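Local coordinates for 2-aminomuconic 6-semialdehyde dehydrogenase (Pseudomonas sp., PDB 7BZV), which probably catalyses the NAD+-dependent oxidation of 2-aminomuconic 6-semialdehyde to 2-aminomuconate in the meta-cleavage pathway of 2-aminophenol breakdown, at residues L95-T100 with F280-Q285; I103-A108 with T445-D450; I107-N112 with P156-T161; G357-G362 with G368-P373. All coordinates share one frame; numbering follows the deposited sequence.

Contact 1: residues L95-T100 with F280-Q285; sequences LSMAAT and FLNSGQ
Met97 lays the end of its thioether chain over the isobutyl group of Leu281, and its terminal methyl goes on to meet the next residue, Asn282. The sulfur and CE are modelled closer to Leu281 than van der Waals radii allow, so the two side chains are probably in contact but the detail of their fit is doubtful. The approach to Asn282 is more normal: Met97 CE stands 3.8 Å from Asn282 CB and meets only the aliphatic root of that side chain. Met97 reaches across because CG is anti to its backbone N (chi1 177°), after which the chain bends at chi2. Methionine suits the site because its unbranched chain can make this bend and bring an apolar end from the helix to the turn.

Polar groups within the turn help to shape it. Asn282 O takes two donors from opposite faces of its carbonyl plane: Gln285 N lies at 3.0 Å, and Gln285 NE2, likewise 3.0 Å from Asn282 O, stands above that plane. Asn282 ND2 returns a weak bond to Gln285 O, while outside the segments Asn282 OD1 pairs with Lys93 and its ND2 with Asn154 O. On the helix, Thr100 OG1 donates to Ser96 O at 2.7 Å.

Residues 280-285 belong to the FxNxGQxC sequence that, in aldehyde dehydrogenases, leads to the catalytic cysteine. No hydrogen bond joins the two segments, so the helix meets this turn through apolar surface alone, and the turn's polar atoms are left to its own bonds and to neighbours such as Lys93 and Asn154.

Contact 2: residues I103-A108 with T445-D450; sequences IPRGIA and TWFLRD
The nearest approach of the backbones, between Arg105 CA on the helix and Arg449 CA on the loop, is still 9.3 Å, so the gap is bridged by side chains, and Arg105 does most of the bridging. Its chain is extended from CG to NE, which carries the guanidinium out to Phe447.

There it makes two kinds of contact with one residue. Arg105 NH2 donates to Phe447 O at 3.0 Å, with an N-H...O angle of 152°; the oxygen lies at the edge of the guanidinium, near its plane, and a weak second bond comes from NH1. Meanwhile NH1 stands above the centre of the Phe447 ring, and Arg105 CZ is 4.2 Å from the ring centroid, a cation-pi contact with the planes inclined by 48°. With CG anti to its backbone N (chi1 -163°), Phe447 offers ring and carbonyl to the same guanidinium. Arg449 adds its CG, 3.7 Å from Arg105 NH1, but bends its own guanidinium away toward the rings of Phe455 and Trp162.

Across this contact, then, Arg105 is oriented by a neutral oxygen and an aromatic face. Arg105, held in this way, and Arg449 on the loop are consistent with a pocket that receives the substrate's carboxylate, as in related aminomuconate-semialdehyde dehydrogenases.

Contact 3: residues I107-N112 with P156-T161; sequences IANFRN and PLLLLT
Asn109 and Thr161 face each other between two nearly parallel helices, one of which, helix 156-169, is the crossover of a beta-alpha-beta unit: it joins strand 134-150 to the parallel strand 173-177 in the sheet of the Rossmann-like domain. The short helical axes approach to 8.9 Å and diverge by only 18°, and the CA atoms of Asn109 and Thr161 are 6.1 Å apart.

Followed outward, Asn109 meets Thr161 at every step. Its CB lies 3.5 Å from Thr161 OG1. With chi1 at -76°, CG is placed anti to the carbonyl carbon, and it too passes beside that hydroxyl oxygen. At the tip, Asn109 ND2 donates to Thr161 OG1 over 2.9 Å in a nearly straight bond (168°), with the oxygen close to the amide plane. Leu158 O is also near ND2, but at an angle too poor for a bond. An asparagine suits the position because its short arm spans a close pair of helices and its amide supplies a directed donor within a buried interface.

The hydroxyl is gripped from a second direction, since Thr161 OG1 also hydrogen-bonds Gly106 O on the helix that carries Asn109. Threonine serves both needs of the place, its oxygen tying the helices while its methyl packs: Thr161 CG2 comes within 3.4 Å of Phe110 CE2.

Contact 4: residues G357-G362 with G368-P373; sequences GVPRFG and GAWVEP
Two hydrogen bonds tie Gly357 to Glu372, one through each polar atom of the glycine. Glu372 N donates to Gly357 O at 2.9 Å, and Gly357 N donates to Glu372 OE1 at 2.8 Å. The second bond is the more bent (134°); it meets the oxygen on its anti side, from outside the carboxylate plane. Glu372 CG is anti to the carbonyl carbon and the chain runs extended beyond it, which brings the carboxylate back alongside the opposite backbone. Glycine suits this spot because the carboxylate oxygen takes up the space beside CA where a side chain would begin.

Apolar contact follows along the chain, where Pro359 CG packs on Trp370 CB at 3.6 Å, the two side chains crossing at about a right angle.

The aromatic contact involves Phe361, farther along the chain. Phe361 presents its edge to the face of Trp370 in a T-shaped pair, with CE2 3.5 Å from Trp370 CD2 and the planes at 61°. Trp370 NE1 is bonded to Ile26 O, which helps fix the indole.

Both segments belong to the connection between antiparallel strands 351-354 and 374-377. Paired polar groups at one end and an edge-to-face ring pair at the other hold this irregular excursion closed without any regular strand pairing.

In the fold
Contacts 1, 2 and 3 all use helix 95-119, which meets the turn 280-285, the loop 445-450 and helix 156-169. Contacts 1 and 3 are buried; contact 2 is partly so, and residues of another subunit pack on Thr445, Leu448 and Asp450 of its loop. Their chemistry changes along the helix: apolar packing in contact 1, a charged guanidinium in contact 2, an amide-hydroxyl bond in contact 3. Contacts 2 and 3 lie about 9 Å apart between centres and touch. Contact 4 is more peripheral, its centre about 26 Å from that of the chain, and closes a local excursion by mixed polar and aromatic contacts; it reaches contact 1 where Pro373 packs on Phe280.

Contact 1: residues L95-T100 with F280-Q285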
loop_
_atom_site.group_PDB
_atom_site.type_symbol
_atom_site.label_atom_id
_atom_site.label_comp_id
_atom_site.label_asym_id
_atom_site.label_seq_id
_atom_site.Cartn_x
_atom_site.Cartn_y
_atom_site.Cartn_z
ATOM N N LEU B 95 28.786 27.783 -8.148
ATOM C CA LEU B 95 28.237 27.075 -9.298
ATOM C C LEU B 95 28.164 25.583 -9.027
ATOM O O LEU B 95 27.174 24.927 -9.384
ATOM C CB LEU B 95 29.085 27.356 -10.538
ATOM C CG LEU B 95 28.709 26.630 -11.830
ATOM C CD1 LEU B 95 27.347 27.142 -12.318
ATOM C CD2 LEU B 95 29.786 26.829 -12.913
ATOM N N SER B 96 29.190 25.035 -8.363
ATOM C CA SER B 96 29.228 23.611 -8.051
ATOM C C SER B 96 28.035 23.176 -7.204
ATOM O O SER B 96 27.646 22.009 -7.230
ATOM C CB SER B 96 30.510 23.282 -7.297
ATOM O OG SER B 96 30.587 24.080 -6.126
ATOM N N MET B 97 27.477 24.085 -6.423
ATOM C CA MET B 97 26.293 23.792 -5.622
ATOM C C MET B 97 25.014 24.025 -6.413
ATOM O O MET B 97 24.148 23.145 -6.486
ATOM C CB MET B 97 26.315 24.663 -4.367
ATOM C CG MET B 97 25.086 24.527 -3.438
ATOM S SD MET B 97 25.495 23.124 -2.420
ATOM C CE MET B 97 24.029 22.731 -1.395
ATOM N N ALA B 98 24.882 25.225 -6.981
ATOM C CA ALA B 98 23.623 25.627 -7.596
ATOM C C ALA B 98 23.308 24.781 -8.827
ATOM O O ALA B 98 22.152 24.404 -9.053
ATOM C CB ALA B 98 23.678 27.117 -7.920
ATOM N N ALA B 99 24.323 24.407 -9.595
ATOM C CA ALA B 99 24.093 23.656 -10.828
ATOM C C ALA B 99 23.968 22.161 -10.607
ATOM O O ALA B 99 23.601 21.434 -11.540
ATOM C CB ALA B 99 25.219 23.915 -11.826
ATOM N N THR B 100 24.300 21.663 -9.427
ATOM C CA THR B 100 24.132 20.249 -9.183
ATOM C C THR B 100 23.036 19.952 -8.180
ATOM O O THR B 100 22.450 18.869 -8.233
ATOM C CB THR B 100 25.428 19.609 -8.687
ATOM O OG1 THR B 100 25.710 20.078 -7.367
ATOM C CG2 THR B 100 26.559 19.931 -9.643
ATOM N N PHE B 280 30.171 21.638 5.216
ATOM C CA PHE B 280 30.483 22.914 4.568
ATOM C C PHE B 280 29.730 23.140 3.263
ATOM O O PHE B 280 29.823 24.226 2.689
ATOM C CB PHE B 280 32.016 23.030 4.335
ATOM C CG PHE B 280 32.833 22.820 5.578
ATOM C CD1 PHE B 280 32.580 23.574 6.707
ATOM C CD2 PHE B 280 33.839 21.852 5.626
ATOM C CE1 PHE B 280 33.302 23.373 7.872
ATOM C CE2 PHE B 280 34.553 21.634 6.795
ATOM C CZ PHE B 280 34.293 22.407 7.915
ATOM N N LEU B 281 28.953 22.172 2.790
ATOM C CA LEU B 281 28.128 22.442 1.621
ATOM C C LEU B 281 27.219 23.643 1.883
ATOM O O LEU B 281 26.658 23.789 2.970
ATOM C CB LEU B 281 27.287 21.205 1.267
ATOM C CG LEU B 281 26.492 21.358 -0.018
ATOM C CD1 LEU B 281 27.449 21.417 -1.218
ATOM C CD2 LEU B 281 25.473 20.204 -0.222
ATOM N N ASN B 282 27.092 24.532 0.894
ATOM C CA ASN B 282 26.257 25.731 1.064
ATOM C C ASN B 282 26.753 26.562 2.250
ATOM O O ASN B 282 25.972 27.240 2.939
ATOM C CB ASN B 282 24.776 25.333 1.233
ATOM C CG ASN B 282 23.802 26.418 0.782
ATOM O OD1 ASN B 282 24.056 27.108 -0.192
ATOM N ND2 ASN B 282 22.652 26.502 1.436
ATOM N N SER B 283 28.057 26.505 2.494
ATOM C CA SER B 283 28.685 27.192 3.630
ATOM C C SER B 283 28.023 26.811 4.942
ATOM O O SER B 283 27.896 27.628 5.856
ATOM C CB SER B 283 28.680 28.705 3.420
ATOM O OG SER B 283 29.386 28.992 2.218
ATOM N N GLY B 284 27.609 25.550 5.039
ATOM C CA GLY B 284 27.031 25.091 6.279
ATOM C C GLY B 284 25.610 25.552 6.538
ATOM O O GLY B 284 25.098 25.349 7.651
ATOM N N GLN B 285 24.950 26.143 5.536
ATOM C CA GLN B 285 23.611 26.698 5.653
ATOM C C GLN B 285 22.558 25.737 5.106
ATOM O O GLN B 285 21.581 26.158 4.516
ATOM C CB GLN B 285 23.518 28.031 4.912
ATOM C CG GLN B 285 24.472 29.157 5.433
ATOM C CD GLN B 285 24.594 30.330 4.460
ATOM O OE1 GLN B 285 24.420 31.500 4.825
ATOM N NE2 GLN B 285 24.909 30.021 3.223
#

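Contact 2: residues I103-A108 with T445-D450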
loop_
_atom_site.group_PDB
_atom_site.type_symbol
_atom_site.label_atom_id
_atom_site.label_comp_id
_atom_site.label_asym_id
_atom_site.label_seq_id
_atom_site.Cartn_x
_atom_site.Cartn_y
_atom_site.Cartn_z
ATOM N N ILE B 103 19.233 23.848 -8.638
ATOM C CA ILE B 103 18.377 23.993 -9.809
ATOM C C ILE B 103 17.885 22.603 -10.212
ATOM O O ILE B 103 16.686 22.445 -10.481
ATOM C CB ILE B 103 19.099 24.709 -10.956
ATOM C CG1 ILE B 103 18.973 26.235 -10.843
ATOM C CG2 ILE B 103 18.492 24.315 -12.284
ATOM C CD1 ILE B 103 19.250 26.827 -9.484
ATOM N N PRO B 104 18.749 21.576 -10.287
ATOM C CA PRO B 104 18.238 20.251 -10.690
ATOM C C PRO B 104 17.217 19.658 -9.723
ATOM O O PRO B 104 16.196 19.144 -10.184
ATOM C CB PRO B 104 19.503 19.382 -10.766
ATOM C CG PRO B 104 20.623 20.421 -11.115
ATOM C CD PRO B 104 20.224 21.604 -10.258
ATOM N N ARG B 105 17.458 19.705 -8.408
ATOM C CA ARG B 105 16.446 19.248 -7.457
ATOM C C ARG B 105 15.203 20.129 -7.493
ATOM O O ARG B 105 14.077 19.637 -7.345
ATOM C CB ARG B 105 17.024 19.208 -6.048
ATOM C CG ARG B 105 18.157 18.138 -5.897
ATOM C CD ARG B 105 18.551 17.874 -4.408
ATOM N NE ARG B 105 19.770 17.061 -4.280
ATOM C CZ ARG B 105 20.262 16.592 -3.127
ATOM N NH1 ARG B 105 19.642 16.825 -1.974
ATOM N NH2 ARG B 105 21.371 15.868 -3.125
ATOM N N GLY B 106 15.364 21.423 -7.709
ATOM C CA GLY B 106 14.183 22.270 -7.809
ATOM C C GLY B 106 13.273 21.865 -8.952
ATOM O O GLY B 106 12.042 21.904 -8.833
ATOM N N ILE B 107 13.866 21.484 -10.081
ATOM C CA ILE B 107 13.086 21.028 -11.225
ATOM C C ILE B 107 12.506 19.648 -10.953
ATOM O O ILE B 107 11.353 19.364 -11.292
ATOM C CB ILE B 107 13.975 21.002 -12.480
ATOM C CG1 ILE B 107 14.289 22.415 -12.968
ATOM C CG2 ILE B 107 13.347 20.171 -13.594
ATOM C CD1 ILE B 107 15.555 22.448 -13.906
ATOM N N ALA B 108 13.306 18.775 -10.336
ATOM C CA ALA B 108 12.897 17.397 -10.103
ATOM C C ALA B 108 11.711 17.317 -9.167
ATOM O O ALA B 108 10.927 16.349 -9.234
ATOM C CB ALA B 108 14.042 16.579 -9.521
ATOM N N THR B 445 26.458 8.168 3.851
ATOM C CA THR B 445 26.130 9.231 2.910
ATOM C C THR B 445 25.546 10.378 3.737
ATOM O O THR B 445 25.440 10.298 4.963
ATOM C CB THR B 445 25.178 8.703 1.840
ATOM O OG1 THR B 445 25.000 9.674 0.823
ATOM C CG2 THR B 445 23.817 8.400 2.431
ATOM N N TRP B 446 25.153 11.437 3.050
ATOM C CA TRP B 446 24.575 12.625 3.670
ATOM C C TRP B 446 23.826 13.375 2.567
ATOM O O TRP B 446 24.311 13.452 1.440
ATOM C CB TRP B 446 25.654 13.503 4.341
ATOM C CG TRP B 446 25.045 14.777 4.818
ATOM C CD1 TRP B 446 24.300 14.966 5.950
ATOM C CD2 TRP B 446 25.075 16.042 4.139
ATOM N NE1 TRP B 446 23.883 16.275 6.020
ATOM C CE2 TRP B 446 24.342 16.951 4.916
ATOM C CE3 TRP B 446 25.670 16.496 2.947
ATOM C CZ2 TRP B 446 24.150 18.288 4.532
ATOM C CZ3 TRP B 446 25.505 17.854 2.571
ATOM C CH2 TRP B 446 24.717 18.717 3.360
ATOM N N PHE B 447 22.618 13.859 2.877
ATOM C CA PHE B 447 21.833 14.707 1.968
ATOM C C PHE B 447 21.483 13.984 0.664
ATOM O O PHE B 447 21.505 14.577 -0.411
ATOM C CB PHE B 447 22.588 16.020 1.699
ATOM C CG PHE B 447 21.742 17.149 1.119
ATOM C CD1 PHE B 447 20.398 17.286 1.443
ATOM C CD2 PHE B 447 22.323 18.120 0.309
ATOM C CE1 PHE B 447 19.661 18.339 0.969
ATOM C CE2 PHE B 447 21.596 19.186 -0.172
ATOM C CZ PHE B 447 20.249 19.290 0.144
ATOM N N LEU B 448 21.139 12.699 0.760
ATOM C CA LEU B 448 20.507 11.950 -0.341
ATOM C C LEU B 448 18.997 11.917 -0.115
ATOM O O LEU B 448 18.519 11.381 0.913
ATOM C CB LEU B 448 21.085 10.532 -0.362
ATOM C CG LEU B 448 22.043 9.901 -1.359
ATOM C CD1 LEU B 448 22.085 8.374 -1.026
ATOM C CD2 LEU B 448 21.556 10.175 -2.738
ATOM N N ARG B 449 18.228 12.510 -1.035
ATOM C CA ARG B 449 16.826 12.842 -0.761
ATOM C C ARG B 449 15.925 12.100 -1.751
ATOM O O ARG B 449 15.787 12.510 -2.910
ATOM C CB ARG B 449 16.612 14.359 -0.835
ATOM C CG ARG B 449 17.274 15.179 0.279
ATOM C CD ARG B 449 16.342 15.179 1.491
ATOM N NE ARG B 449 15.062 15.863 1.246
ATOM C CZ ARG B 449 13.843 15.294 1.191
ATOM N NH1 ARG B 449 13.609 13.980 1.332
ATOM N NH2 ARG B 449 12.825 16.075 0.968
ATOM N N ASP B 450 15.324 10.998 -1.295
ATOM C CA ASP B 450 14.359 10.242 -2.097
ATOM C C ASP B 450 12.987 10.891 -1.921
ATOM O O ASP B 450 12.347 10.767 -0.870
ATOM C CB ASP B 450 14.344 8.768 -1.700
ATOM C CG ASP B 450 13.418 7.904 -2.612
ATOM O OD1 ASP B 450 12.447 8.401 -3.218
ATOM O OD2 ASP B 450 13.653 6.696 -2.735
#

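Contact 3: residues I107-N112 with P156-T161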
loop_
_atom_site.group_PDB
_atom_site.type_symbol
_atom_site.label_atom_id
_atom_site.label_comp_id
_atom_site.label_asym_id
_atom_site.label_seq_id
_atom_site.Cartn_x
_atom_site.Cartn_y
_atom_site.Cartn_z
ATOM N N ILE B 107 13.866 21.484 -10.081
ATOM C CA ILE B 107 13.086 21.028 -11.225
ATOM C C ILE B 107 12.506 19.648 -10.953
ATOM O O ILE B 107 11.353 19.364 -11.292
ATOM C CB ILE B 107 13.975 21.002 -12.480
ATOM C CG1 ILE B 107 14.289 22.415 -12.968
ATOM C CG2 ILE B 107 13.347 20.171 -13.594
ATOM C CD1 ILE B 107 15.555 22.448 -13.906
ATOM N N ALA B 108 13.306 18.775 -10.336
ATOM C CA ALA B 108 12.897 17.397 -10.103
ATOM C C ALA B 108 11.711 17.317 -9.167
ATOM O O ALA B 108 10.927 16.349 -9.234
ATOM C CB ALA B 108 14.042 16.579 -9.521
ATOM N N ASN B 109 11.571 18.279 -8.252
ATOM C CA ASN B 109 10.386 18.263 -7.395
ATOM C C ASN B 109 9.112 18.194 -8.215
ATOM O O ASN B 109 8.169 17.465 -7.866
ATOM C CB ASN B 109 10.355 19.485 -6.474
ATOM C CG ASN B 109 11.338 19.345 -5.317
ATOM O OD1 ASN B 109 11.635 18.243 -4.904
ATOM N ND2 ASN B 109 11.858 20.455 -4.819
ATOM N N PHE B 110 9.034 18.976 -9.287
ATOM C CA PHE B 110 7.808 18.954 -10.069
ATOM C C PHE B 110 7.632 17.629 -10.800
ATOM O O PHE B 110 6.514 17.110 -10.884
ATOM C CB PHE B 110 7.823 20.108 -11.027
ATOM C CG PHE B 110 7.430 21.408 -10.416
ATOM C CD1 PHE B 110 6.105 21.675 -10.122
ATOM C CD2 PHE B 110 8.382 22.381 -10.158
ATOM C CE1 PHE B 110 5.728 22.889 -9.583
ATOM C CE2 PHE B 110 8.008 23.616 -9.631
ATOM C CZ PHE B 110 6.681 23.870 -9.343
ATOM N N ARG B 111 8.720 17.061 -11.328
ATOM C CA ARG B 111 8.595 15.774 -12.021
ATOM C C ARG B 111 8.263 14.645 -11.060
ATOM O O ARG B 111 7.462 13.756 -11.383
ATOM C CB ARG B 111 9.887 15.445 -12.780
ATOM C CG ARG B 111 10.084 16.366 -13.938
ATOM C CD ARG B 111 11.318 16.095 -14.811
ATOM N NE ARG B 111 11.267 16.999 -15.948
ATOM C CZ ARG B 111 12.333 17.573 -16.518
ATOM N NH1 ARG B 111 13.555 17.334 -16.073
ATOM N NH2 ARG B 111 12.156 18.373 -17.549
ATOM N N ASN B 112 8.902 14.622 -9.893
ATOM C CA ASN B 112 8.636 13.556 -8.937
ATOM C C ASN B 112 7.172 13.563 -8.483
ATOM O O ASN B 112 6.560 12.504 -8.321
ATOM C CB ASN B 112 9.555 13.692 -7.724
ATOM C CG ASN B 112 11.061 13.412 -8.046
ATOM O OD1 ASN B 112 11.918 13.524 -7.167
ATOM N ND2 ASN B 112 11.365 13.063 -9.291
ATOM N N PRO B 156 16.550 28.537 -1.812
ATOM C CA PRO B 156 15.327 29.242 -2.240
ATOM C C PRO B 156 14.471 28.454 -3.229
ATOM O O PRO B 156 13.285 28.209 -2.969
ATOM C CB PRO B 156 15.862 30.546 -2.867
ATOM C CG PRO B 156 17.226 30.747 -2.263
ATOM C CD PRO B 156 17.771 29.339 -2.037
ATOM N N LEU B 157 15.022 28.068 -4.379
ATOM C CA LEU B 157 14.183 27.379 -5.354
ATOM C C LEU B 157 13.805 25.980 -4.876
ATOM O O LEU B 157 12.649 25.564 -5.008
ATOM C CB LEU B 157 14.882 27.276 -6.711
ATOM C CG LEU B 157 14.050 26.606 -7.798
ATOM C CD1 LEU B 157 12.863 27.456 -8.197
ATOM C CD2 LEU B 157 14.949 26.324 -9.007
ATOM N N LEU B 158 14.773 25.242 -4.345
ATOM C CA LEU B 158 14.549 23.839 -4.002
ATOM C C LEU B 158 13.421 23.675 -2.970
ATOM O O LEU B 158 12.485 22.891 -3.176
ATOM C CB LEU B 158 15.854 23.253 -3.494
ATOM C CG LEU B 158 15.937 21.744 -3.221
ATOM C CD1 LEU B 158 17.436 21.398 -3.058
ATOM C CD2 LEU B 158 15.219 21.376 -2.018
ATOM N N LEU B 159 13.490 24.409 -1.860
ATOM C CA LEU B 159 12.456 24.307 -0.820
ATOM C C LEU B 159 11.149 24.974 -1.231
ATOM O O LEU B 159 10.073 24.549 -0.791
ATOM C CB LEU B 159 12.952 24.909 0.495
ATOM C CG LEU B 159 14.006 24.012 1.174
ATOM C CD1 LEU B 159 14.595 24.664 2.435
ATOM C CD2 LEU B 159 13.443 22.624 1.484
ATOM N N LEU B 160 11.204 26.014 -2.062
ATOM C CA LEU B 160 9.975 26.533 -2.649
ATOM C C LEU B 160 9.254 25.466 -3.460
ATOM O O LEU B 160 8.058 25.213 -3.235
ATOM C CB LEU B 160 10.285 27.757 -3.508
ATOM C CG LEU B 160 9.114 28.344 -4.298
ATOM C CD1 LEU B 160 7.984 28.738 -3.348
ATOM C CD2 LEU B 160 9.546 29.556 -5.149
ATOM N N THR B 161 9.933 24.850 -4.443
ATOM C CA THR B 161 9.212 23.889 -5.264
ATOM C C THR B 161 8.864 22.613 -4.484
ATOM O O THR B 161 7.937 21.898 -4.874
ATOM C CB THR B 161 9.984 23.537 -6.548
ATOM O OG1 THR B 161 11.207 22.871 -6.222
ATOM C CG2 THR B 161 10.276 24.802 -7.361
#

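Contact 4: residues G357-G362 with G368-P373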
loop_
_atom_site.group_PDB
_atom_site.type_symbol
_atom_site.label_atom_id
_atom_site.label_comp_id
_atom_site.label_asym_id
_atom_site.label_seq_id
_atom_site.Cartn_x
_atom_site.Cartn_y
_atom_site.Cartn_z
ATOM N N GLY B 357 37.791 32.685 11.446
ATOM C CA GLY B 357 37.841 34.073 11.048
ATOM C C GLY B 357 37.165 34.290 9.710
ATOM O O GLY B 357 36.225 33.588 9.333
ATOM N N VAL B 358 37.680 35.275 8.985
ATOM C CA VAL B 358 37.079 35.759 7.750
ATOM C C VAL B 358 38.164 35.734 6.685
ATOM O O VAL B 358 39.258 36.240 6.938
ATOM C CB VAL B 358 36.511 37.177 7.936
ATOM C CG1 VAL B 358 36.078 37.755 6.596
ATOM C CG2 VAL B 358 35.368 37.167 8.955
ATOM N N PRO B 359 37.922 35.203 5.492
ATOM C CA PRO B 359 38.926 35.347 4.431
ATOM C C PRO B 359 39.094 36.808 4.038
ATOM O O PRO B 359 38.148 37.602 4.080
ATOM C CB PRO B 359 38.365 34.514 3.277
ATOM C CG PRO B 359 36.862 34.556 3.483
ATOM C CD PRO B 359 36.646 34.659 4.991
ATOM N N ARG B 360 40.324 37.168 3.682
ATOM C CA ARG B 360 40.620 38.477 3.101
ATOM C C ARG B 360 41.026 38.278 1.646
ATOM O O ARG B 360 42.013 37.596 1.358
ATOM C CB ARG B 360 41.728 39.209 3.858
ATOM C CG ARG B 360 41.977 40.636 3.322
ATOM C CD ARG B 360 43.360 41.143 3.708
ATOM N NE ARG B 360 43.861 42.213 2.846
ATOM C CZ ARG B 360 44.569 42.020 1.738
ATOM N NH1 ARG B 360 44.861 40.788 1.340
ATOM N NH2 ARG B 360 44.987 43.061 1.028
ATOM N N PHE B 361 40.269 38.872 0.738
ATOM C CA PHE B 361 40.551 38.740 -0.679
ATOM C C PHE B 361 41.299 39.926 -1.271
ATOM O O PHE B 361 41.932 39.769 -2.326
ATOM C CB PHE B 361 39.250 38.567 -1.447
ATOM C CG PHE B 361 38.466 37.362 -1.036
ATOM C CD1 PHE B 361 38.772 36.110 -1.560
ATOM C CD2 PHE B 361 37.418 37.478 -0.139
ATOM C CE1 PHE B 361 38.005 34.977 -1.195
ATOM C CE2 PHE B 361 36.662 36.364 0.234
ATOM C CZ PHE B 361 36.965 35.119 -0.281
ATOM N N GLY B 362 41.215 41.097 -0.644
ATOM C CA GLY B 362 41.854 42.275 -1.189
ATOM C C GLY B 362 41.087 42.953 -2.297
ATOM O O GLY B 362 41.679 43.709 -3.076
ATOM N N GLY B 368 31.524 41.815 1.049
ATOM C CA GLY B 368 30.558 40.740 1.097
ATOM C C GLY B 368 30.544 40.081 2.464
ATOM O O GLY B 368 31.159 40.545 3.426
ATOM N N ALA B 369 29.824 38.961 2.545
ATOM C CA ALA B 369 29.552 38.360 3.845
ATOM C C ALA B 369 30.250 37.014 4.009
ATOM O O ALA B 369 29.593 35.988 4.255
ATOM C CB ALA B 369 28.042 38.199 4.040
ATOM N N TRP B 370 31.578 37.008 3.917
ATOM C CA TRP B 370 32.308 35.751 3.916
ATOM C C TRP B 370 32.730 35.327 5.325
ATOM O O TRP B 370 32.924 36.150 6.219
ATOM C CB TRP B 370 33.549 35.848 3.033
ATOM C CG TRP B 370 33.296 36.199 1.597
ATOM C CD1 TRP B 370 32.983 37.430 1.089
ATOM C CD2 TRP B 370 33.357 35.311 0.482
ATOM N NE1 TRP B 370 32.825 37.357 -0.268
ATOM C CE2 TRP B 370 33.053 36.066 -0.670
ATOM C CE3 TRP B 370 33.637 33.949 0.342
ATOM C CZ2 TRP B 370 33.030 35.508 -1.942
ATOM C CZ3 TRP B 370 33.615 33.398 -0.926
ATOM C CH2 TRP B 370 33.316 34.173 -2.047
ATOM N N VAL B 371 32.915 34.012 5.493
ATOM C CA VAL B 371 33.458 33.435 6.719
ATOM C C VAL B 371 34.235 32.162 6.372
ATOM O O VAL B 371 33.947 31.485 5.389
ATOM C CB VAL B 371 32.317 33.143 7.722
ATOM C CG1 VAL B 371 31.398 32.044 7.168
ATOM C CG2 VAL B 371 32.881 32.763 9.046
ATOM N N GLU B 372 35.208 31.820 7.209
ATOM C CA GLU B 372 36.036 30.634 6.995
ATOM C C GLU B 372 35.331 29.349 7.462
ATOM O O GLU B 372 34.692 29.328 8.524
ATOM C CB GLU B 372 37.347 30.760 7.753
ATOM C CG GLU B 372 38.240 31.870 7.249
ATOM C CD GLU B 372 39.489 31.988 8.079
ATOM O OE1 GLU B 372 39.399 31.784 9.311
ATOM O OE2 GLU B 372 40.548 32.283 7.499
ATOM N N PRO B 373 35.517 28.255 6.736
ATOM C CA PRO B 373 35.108 26.946 7.267
ATOM C C PRO B 373 35.875 26.643 8.548
ATOM O O PRO B 373 37.099 26.788 8.608
ATOM C CB PRO B 373 35.457 25.977 6.134
ATOM C CG PRO B 373 36.535 26.699 5.311
ATOM C CD PRO B 373 36.209 28.151 5.436
#